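Local atomic coordinates of monalysin (Pseudomonas entomophila, PDB entry 4MKQ), a protein that forms beta-barrel pores in host membranes, a cytolytic and hemolytic toxin that helps its bacterium damage the Drosophila gut, here without its membrane-spanning region. Residues W31-T36 against Y51-F56; Y58-E63 against I73-L78. All coordinates share one frame; numbering follows the deposited sequence.

Interaction 1: W31-T36 against Y51-F56; sequences WVDGIT and YTRPVF
W31 and F56 face each other as an antiparallel non-hydrogen-bonded pair in the beta hairpin of strands 29-43 and 46-65, within the elongated sheet of this aerolysin-like toxin. F56 presents its ring edge to the indole face in a T-shaped stack, with 5.0 Å between the centroids of its ring and the six-membered W31 ring and the planes at 80°. Its CD1 stands 3.6 Å from W31 CD2, toward the rim of that face, carried there by a CG anti to the backbone N (chi1 -161°). V141 of helix 134-144 packs on both side chains, and W31 NE1 bonds to the carbonyl of F4.

The one backbone hydrogen bond between the segments runs from V32 N to V55 O, 2.8 Å. V55 and F56 together oppose V79 as a classic beta bulge. Farther along, the chains meet through CA-H...O contacts, as from T36 CA to T52 O. The P54 ring packs CB against V32 CG1 at 3.8 Å and lays CG against the CA of G34. R53, with CG between N and the carbonyl carbon (chi1 64°), bends out toward 31-36, bringing NH2 2.8 Å from V32 O. NE and NH2 both bond to P54 O, each at 2.9 Å, a side-on grip with the oxygen in the guanidinium plane. G34 O lies over the centre of one guanidinium face, and T36 OG1, bonded to D158 N, sits 3.6 Å from R53 CB.

With NH1 bonded to S156 O, carbonyl oxygens hold the guanidinium from two directions and would restrict its rotation. The D33 carboxylate, out of plane and beyond salt-bridge range, probably offsets part of its charge.

Interaction 2: Y58-E63 against I73-L78; sequences YLQYVE and IYQVVL
Y58 pairs with V77, and L59 to Y61 with V76 to Y74, along the antiparallel hairpin of strands 46-65 and 71-84. Y58 and V77 exchange two backbone hydrogen bonds, the shorter from V77 N to Y58 O at 2.8 Å. Q60 and Q75 form the next hydrogen-bonded pair, with Q60 N 2.8 Å from Q75 O. V62 N then reaches I73 O, and the pairing of E63 with I73 beyond it is loose.

On the face carrying Y58, Q60, Q75 and V77, the Y58 ring turns one face to V77, whose CB stands over it, 3.9 Å from the centroid, in a CH-pi contact. The first torsion of Y58 sets CG between the backbone N and the carbonyl carbon (chi1 69°), which folds the ring alongside its neighbour. V77 CG2 reaches across to Q60 CB at 3.5 Å, while W134 and V137 of helix 134-144 touch Y58.

The segments diverge from strict antiparallel, at 137° between their directions: neighbouring strands in the long twisted sheet of the aerolysin-like fold, with strand 106-124 bonded to the edge of 73-78 that faces away from 58-63.

Y74 sits on the other face, between L59 and Y61. L59 CD1 comes over its ring, 4.2 Å from the centroid, in a second CH-pi contact, and the two side chains cross at about a right angle. Y61 lies alongside Y74 and points the same way. Their rings, with planes at 23° and centroids 5.1 Å apart, are slid so far that they barely overlap. Y74 OH is hydrogen-bonded to the carbonyl oxygen of V129.

How the interactions relate
Strand 46-65 is common to both contacts: it pairs with strand 29-43 in interaction 1 and, farther along, with strand 71-84 in interaction 2, so two successive hairpins build neighbouring parts of one sheet. Their centres lie about 19 Å apart, yet L78 joins them. Its CD1 lies 3.7 Å from F56 O and 4.2 Å from V32 CG2, bringing the end of segment 73-78 against interaction 1. V137 of helix 134-144 touches both F56 and Y58. Residues of a second subunit pack on both contacts; a third reaches E63 and I73 of interaction 2, whereas Y51 OH of interaction 1 bonds to the backbone of the bound peptide.

Interaction 1: W31-T36 against Y51-F56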
loop_
_atom_site.group_PDB
_atom_site.type_symbol
_atom_site.label_atom_id
_atom_site.label_comp_id
_atom_site.label_asym_id
_atom_site.label_seq_id
_atom_site.Cartn_x
_atom_site.Cartn_y
_atom_site.Cartn_z
ATOM N N TRP A 31 -22.012 5.141 15.302
ATOM C CA TRP A 31 -22.295 6.472 14.777
ATOM C C TRP A 31 -21.131 7.366 15.197
ATOM O O TRP A 31 -20.477 7.085 16.208
ATOM C CB TRP A 31 -23.637 6.993 15.311
ATOM C CG TRP A 31 -24.821 6.269 14.732
ATOM C CD1 TRP A 31 -25.469 5.197 15.269
ATOM C CD2 TRP A 31 -25.460 6.536 13.472
ATOM N NE1 TRP A 31 -26.485 4.790 14.434
ATOM C CE2 TRP A 31 -26.499 5.592 13.320
ATOM C CE3 TRP A 31 -25.265 7.494 12.462
ATOM C CZ2 TRP A 31 -27.350 5.585 12.204
ATOM C CZ3 TRP A 31 -26.101 7.481 11.353
ATOM C CH2 TRP A 31 -27.128 6.536 11.234
ATOM N N VAL A 32 -20.817 8.389 14.397
ATOM C CA VAL A 32 -19.680 9.264 14.691
ATOM C C VAL A 32 -20.114 10.714 14.855
ATOM O O VAL A 32 -20.749 11.273 13.958
ATOM C CB VAL A 32 -18.521 9.105 13.655
ATOM C CG1 VAL A 32 -17.385 10.090 13.919
ATOM C CG2 VAL A 32 -17.985 7.676 13.630
ATOM N N ASP A 33 -19.761 11.317 16.003
ATOM C CA ASP A 33 -20.004 12.731 16.268
ATOM C C ASP A 33 -18.712 13.422 15.843
ATOM O O ASP A 33 -17.649 13.162 16.415
ATOM C CB ASP A 33 -20.333 12.993 17.757
ATOM C CG ASP A 33 -20.706 14.436 18.101
ATOM O OD1 ASP A 33 -20.989 15.222 17.166
ATOM O OD2 ASP A 33 -20.748 14.769 19.305
ATOM N N GLY A 34 -18.801 14.217 14.785
ATOM C CA GLY A 34 -17.642 14.892 14.222
ATOM C C GLY A 34 -17.866 16.319 13.782
ATOM O O GLY A 34 -19.001 16.801 13.711
ATOM N N ILE A 35 -16.744 16.983 13.473
ATOM C CA ILE A 35 -16.628 18.375 13.048
ATOM C C ILE A 35 -17.034 18.527 11.584
ATOM O O ILE A 35 -16.705 17.667 10.762
ATOM C CB ILE A 35 -15.158 18.843 13.319
ATOM C CG1 ILE A 35 -14.882 18.969 14.830
ATOM C CG2 ILE A 35 -14.779 20.139 12.590
ATOM C CD1 ILE A 35 -13.519 18.375 15.281
ATOM N N THR A 36 -17.733 19.635 11.261
ATOM C CA THR A 36 -18.101 19.965 9.888
ATOM C C THR A 36 -17.042 20.927 9.354
ATOM O O THR A 36 -16.650 21.868 10.048
ATOM C CB THR A 36 -19.535 20.516 9.783
ATOM O OG1 THR A 36 -20.430 19.648 10.476
ATOM C CG2 THR A 36 -19.999 20.660 8.340
ATOM N N TYR A 51 -19.593 20.934 2.295
ATOM C CA TYR A 51 -19.571 20.768 3.743
ATOM C C TYR A 51 -19.332 19.280 3.972
ATOM O O TYR A 51 -19.974 18.459 3.318
ATOM C CB TYR A 51 -20.904 21.193 4.377
ATOM C CG TYR A 51 -21.150 22.684 4.354
ATOM C CD1 TYR A 51 -20.713 23.499 5.393
ATOM C CD2 TYR A 51 -21.847 23.278 3.305
ATOM C CE1 TYR A 51 -20.949 24.873 5.383
ATOM C CE2 TYR A 51 -22.086 24.651 3.282
ATOM C CZ TYR A 51 -21.636 25.445 4.324
ATOM O OH TYR A 51 -21.878 26.796 4.310
ATOM N N THR A 52 -18.387 18.924 4.856
ATOM C CA THR A 52 -18.043 17.523 5.122
ATOM C C THR A 52 -17.938 17.261 6.611
ATOM O O THR A 52 -17.311 18.036 7.328
ATOM C CB THR A 52 -16.739 17.149 4.383
ATOM O OG1 THR A 52 -16.914 17.350 2.982
ATOM C CG2 THR A 52 -16.281 15.713 4.654
ATOM N N ARG A 53 -18.519 16.145 7.068
ATOM C CA ARG A 53 -18.454 15.722 8.464
ATOM C C ARG A 53 -18.512 14.195 8.594
ATOM O O ARG A 53 -19.274 13.564 7.854
ATOM C CB ARG A 53 -19.558 16.398 9.313
ATOM C CG ARG A 53 -21.006 16.047 8.937
ATOM C CD ARG A 53 -21.911 15.981 10.153
ATOM N NE ARG A 53 -21.479 14.953 11.103
ATOM C CZ ARG A 53 -21.987 14.791 12.319
ATOM N NH1 ARG A 53 -22.952 15.588 12.757
ATOM N NH2 ARG A 53 -21.523 13.838 13.113
ATOM N N PRO A 54 -17.737 13.565 9.517
ATOM C CA PRO A 54 -17.876 12.108 9.699
ATOM C C PRO A 54 -19.230 11.813 10.348
ATOM O O PRO A 54 -19.718 12.618 11.145
ATOM C CB PRO A 54 -16.700 11.741 10.604
ATOM C CG PRO A 54 -16.385 12.976 11.342
ATOM C CD PRO A 54 -16.785 14.144 10.490
ATOM N N VAL A 55 -19.869 10.702 9.968
ATOM C CA VAL A 55 -21.202 10.383 10.491
ATOM C C VAL A 55 -21.312 8.976 11.047
ATOM O O VAL A 55 -22.128 8.734 11.941
ATOM C CB VAL A 55 -22.318 10.668 9.448
ATOM C CG1 VAL A 55 -22.487 12.161 9.239
ATOM C CG2 VAL A 55 -22.053 9.960 8.115
ATOM N N PHE A 56 -20.527 8.046 10.492
ATOM C CA PHE A 56 -20.565 6.633 10.851
ATOM C C PHE A 56 -19.210 5.989 10.596
ATOM O O PHE A 56 -18.391 6.533 9.861
ATOM C CB PHE A 56 -21.665 5.931 10.017
ATOM C CG PHE A 56 -22.144 4.602 10.553
ATOM C CD1 PHE A 56 -23.073 4.543 11.588
ATOM C CD2 PHE A 56 -21.693 3.408 10.001
ATOM C CE1 PHE A 56 -23.499 3.316 12.092
ATOM C CE2 PHE A 56 -22.129 2.178 10.502
ATOM C CZ PHE A 56 -23.023 2.141 11.546
#

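Interaction 2: Y58-E63 against I73-L78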
loop_
_atom_site.group_PDB
_atom_site.type_symbol
_atom_site.label_atom_id
_atom_site.label_comp_id
_atom_site.label_asym_id
_atom_site.label_seq_id
_atom_site.Cartn_x
_atom_site.Cartn_y
_atom_site.Cartn_z
ATOM N N TYR A 58 -17.558 1.745 10.292
ATOM C CA TYR A 58 -17.860 0.315 10.322
ATOM C C TYR A 58 -16.652 -0.571 10.023
ATOM O O TYR A 58 -15.709 -0.123 9.369
ATOM C CB TYR A 58 -19.055 -0.025 9.402
ATOM C CG TYR A 58 -18.805 0.113 7.915
ATOM C CD1 TYR A 58 -18.988 1.331 7.268
ATOM C CD2 TYR A 58 -18.479 -0.995 7.137
ATOM C CE1 TYR A 58 -18.800 1.456 5.892
ATOM C CE2 TYR A 58 -18.283 -0.881 5.762
ATOM C CZ TYR A 58 -18.446 0.347 5.143
ATOM O OH TYR A 58 -18.256 0.464 3.786
ATOM N N LEU A 59 -16.688 -1.829 10.513
ATOM C CA LEU A 59 -15.630 -2.811 10.275
ATOM C C LEU A 59 -15.726 -3.419 8.883
ATOM O O LEU A 59 -16.823 -3.724 8.414
ATOM C CB LEU A 59 -15.609 -3.921 11.337
ATOM C CG LEU A 59 -14.868 -3.647 12.654
ATOM C CD1 LEU A 59 -14.658 -4.923 13.405
ATOM C CD2 LEU A 59 -13.514 -2.999 12.436
ATOM N N GLN A 60 -14.571 -3.599 8.231
ATOM C CA GLN A 60 -14.461 -4.171 6.886
ATOM C C GLN A 60 -13.484 -5.346 6.874
ATOM O O GLN A 60 -12.419 -5.261 7.487
ATOM C CB GLN A 60 -13.984 -3.089 5.908
ATOM C CG GLN A 60 -14.091 -3.465 4.436
ATOM C CD GLN A 60 -13.402 -2.459 3.550
ATOM O OE1 GLN A 60 -12.174 -2.312 3.561
ATOM N NE2 GLN A 60 -14.182 -1.745 2.754
ATOM N N TYR A 61 -13.848 -6.428 6.147
ATOM C CA TYR A 61 -13.012 -7.618 5.982
ATOM C C TYR A 61 -11.799 -7.283 5.130
ATOM O O TYR A 61 -11.947 -6.730 4.037
ATOM C CB TYR A 61 -13.797 -8.784 5.328
ATOM C CG TYR A 61 -14.386 -9.790 6.298
ATOM C CD1 TYR A 61 -13.821 -9.991 7.550
ATOM C CD2 TYR A 61 -15.484 -10.571 5.946
ATOM C CE1 TYR A 61 -14.363 -10.901 8.449
ATOM C CE2 TYR A 61 -16.032 -11.495 6.840
ATOM C CZ TYR A 61 -15.467 -11.655 8.093
ATOM O OH TYR A 61 -15.979 -12.559 8.993
ATOM N N VAL A 62 -10.600 -7.592 5.648
ATOM C CA VAL A 62 -9.334 -7.362 4.949
ATOM C C VAL A 62 -8.924 -8.666 4.264
ATOM O O VAL A 62 -8.799 -8.714 3.039
ATOM C CB VAL A 62 -8.203 -6.859 5.898
ATOM C CG1 VAL A 62 -6.924 -6.548 5.123
ATOM C CG2 VAL A 62 -8.645 -5.645 6.700
ATOM N N GLU A 63 -8.728 -9.723 5.079
ATOM C CA GLU A 63 -8.252 -11.045 4.681
ATOM C C GLU A 63 -8.659 -12.089 5.735
ATOM O O GLU A 63 -9.152 -11.734 6.811
ATOM C CB GLU A 63 -6.711 -10.992 4.602
ATOM C CG GLU A 63 -6.096 -11.739 3.435
ATOM C CD GLU A 63 -4.580 -11.748 3.468
ATOM O OE1 GLU A 63 -3.975 -10.661 3.330
ATOM O OE2 GLU A 63 -3.996 -12.842 3.643
ATOM N N ILE A 73 -8.847 -10.682 9.714
ATOM C CA ILE A 73 -8.305 -9.325 9.830
ATOM C C ILE A 73 -9.380 -8.294 9.462
ATOM O O ILE A 73 -10.002 -8.397 8.402
ATOM C CB ILE A 73 -6.982 -9.134 9.025
ATOM C CG1 ILE A 73 -5.957 -10.251 9.352
ATOM C CG2 ILE A 73 -6.375 -7.739 9.268
ATOM C CD1 ILE A 73 -4.814 -10.449 8.327
ATOM N N TYR A 74 -9.595 -7.311 10.355
ATOM C CA TYR A 74 -10.562 -6.227 10.179
ATOM C C TYR A 74 -9.880 -4.875 10.054
ATOM O O TYR A 74 -8.782 -4.685 10.572
ATOM C CB TYR A 74 -11.553 -6.185 11.350
ATOM C CG TYR A 74 -12.523 -7.340 11.386
ATOM C CD1 TYR A 74 -13.646 -7.357 10.567
ATOM C CD2 TYR A 74 -12.360 -8.384 12.292
ATOM C CE1 TYR A 74 -14.576 -8.392 10.636
ATOM C CE2 TYR A 74 -13.278 -9.430 12.363
ATOM C CZ TYR A 74 -14.379 -9.435 11.525
ATOM O OH TYR A 74 -15.276 -10.473 11.575
ATOM N N GLN A 75 -10.564 -3.933 9.396
ATOM C CA GLN A 75 -10.148 -2.550 9.138
ATOM C C GLN A 75 -11.347 -1.653 9.436
ATOM O O GLN A 75 -12.480 -2.138 9.404
ATOM C CB GLN A 75 -9.827 -2.409 7.645
ATOM C CG GLN A 75 -8.522 -1.715 7.314
ATOM C CD GLN A 75 -8.062 -2.035 5.908
ATOM O OE1 GLN A 75 -8.842 -2.454 5.037
ATOM N NE2 GLN A 75 -6.779 -1.827 5.652
ATOM N N VAL A 76 -11.120 -0.348 9.659
ATOM C CA VAL A 76 -12.206 0.608 9.897
ATOM C C VAL A 76 -12.456 1.449 8.647
ATOM O O VAL A 76 -11.521 2.030 8.094
ATOM C CB VAL A 76 -11.982 1.487 11.166
ATOM C CG1 VAL A 76 -12.964 2.659 11.232
ATOM C CG2 VAL A 76 -12.081 0.653 12.433
ATOM N N VAL A 77 -13.719 1.512 8.214
ATOM C CA VAL A 77 -14.144 2.363 7.106
ATOM C C VAL A 77 -14.863 3.551 7.748
ATOM O O VAL A 77 -15.860 3.360 8.446
ATOM C CB VAL A 77 -15.028 1.643 6.060
ATOM C CG1 VAL A 77 -15.355 2.569 4.898
ATOM C CG2 VAL A 77 -14.355 0.386 5.545
ATOM N N LEU A 78 -14.316 4.758 7.567
ATOM C CA LEU A 78 -14.888 5.986 8.103
ATOM C C LEU A 78 -15.801 6.615 7.059
ATOM O O LEU A 78 -15.369 6.911 5.944
ATOM C CB LEU A 78 -13.778 6.947 8.567
ATOM C CG LEU A 78 -14.184 8.187 9.390
ATOM C CD1 LEU A 78 -15.024 7.818 10.615
ATOM C CD2 LEU A 78 -12.956 8.949 9.840
#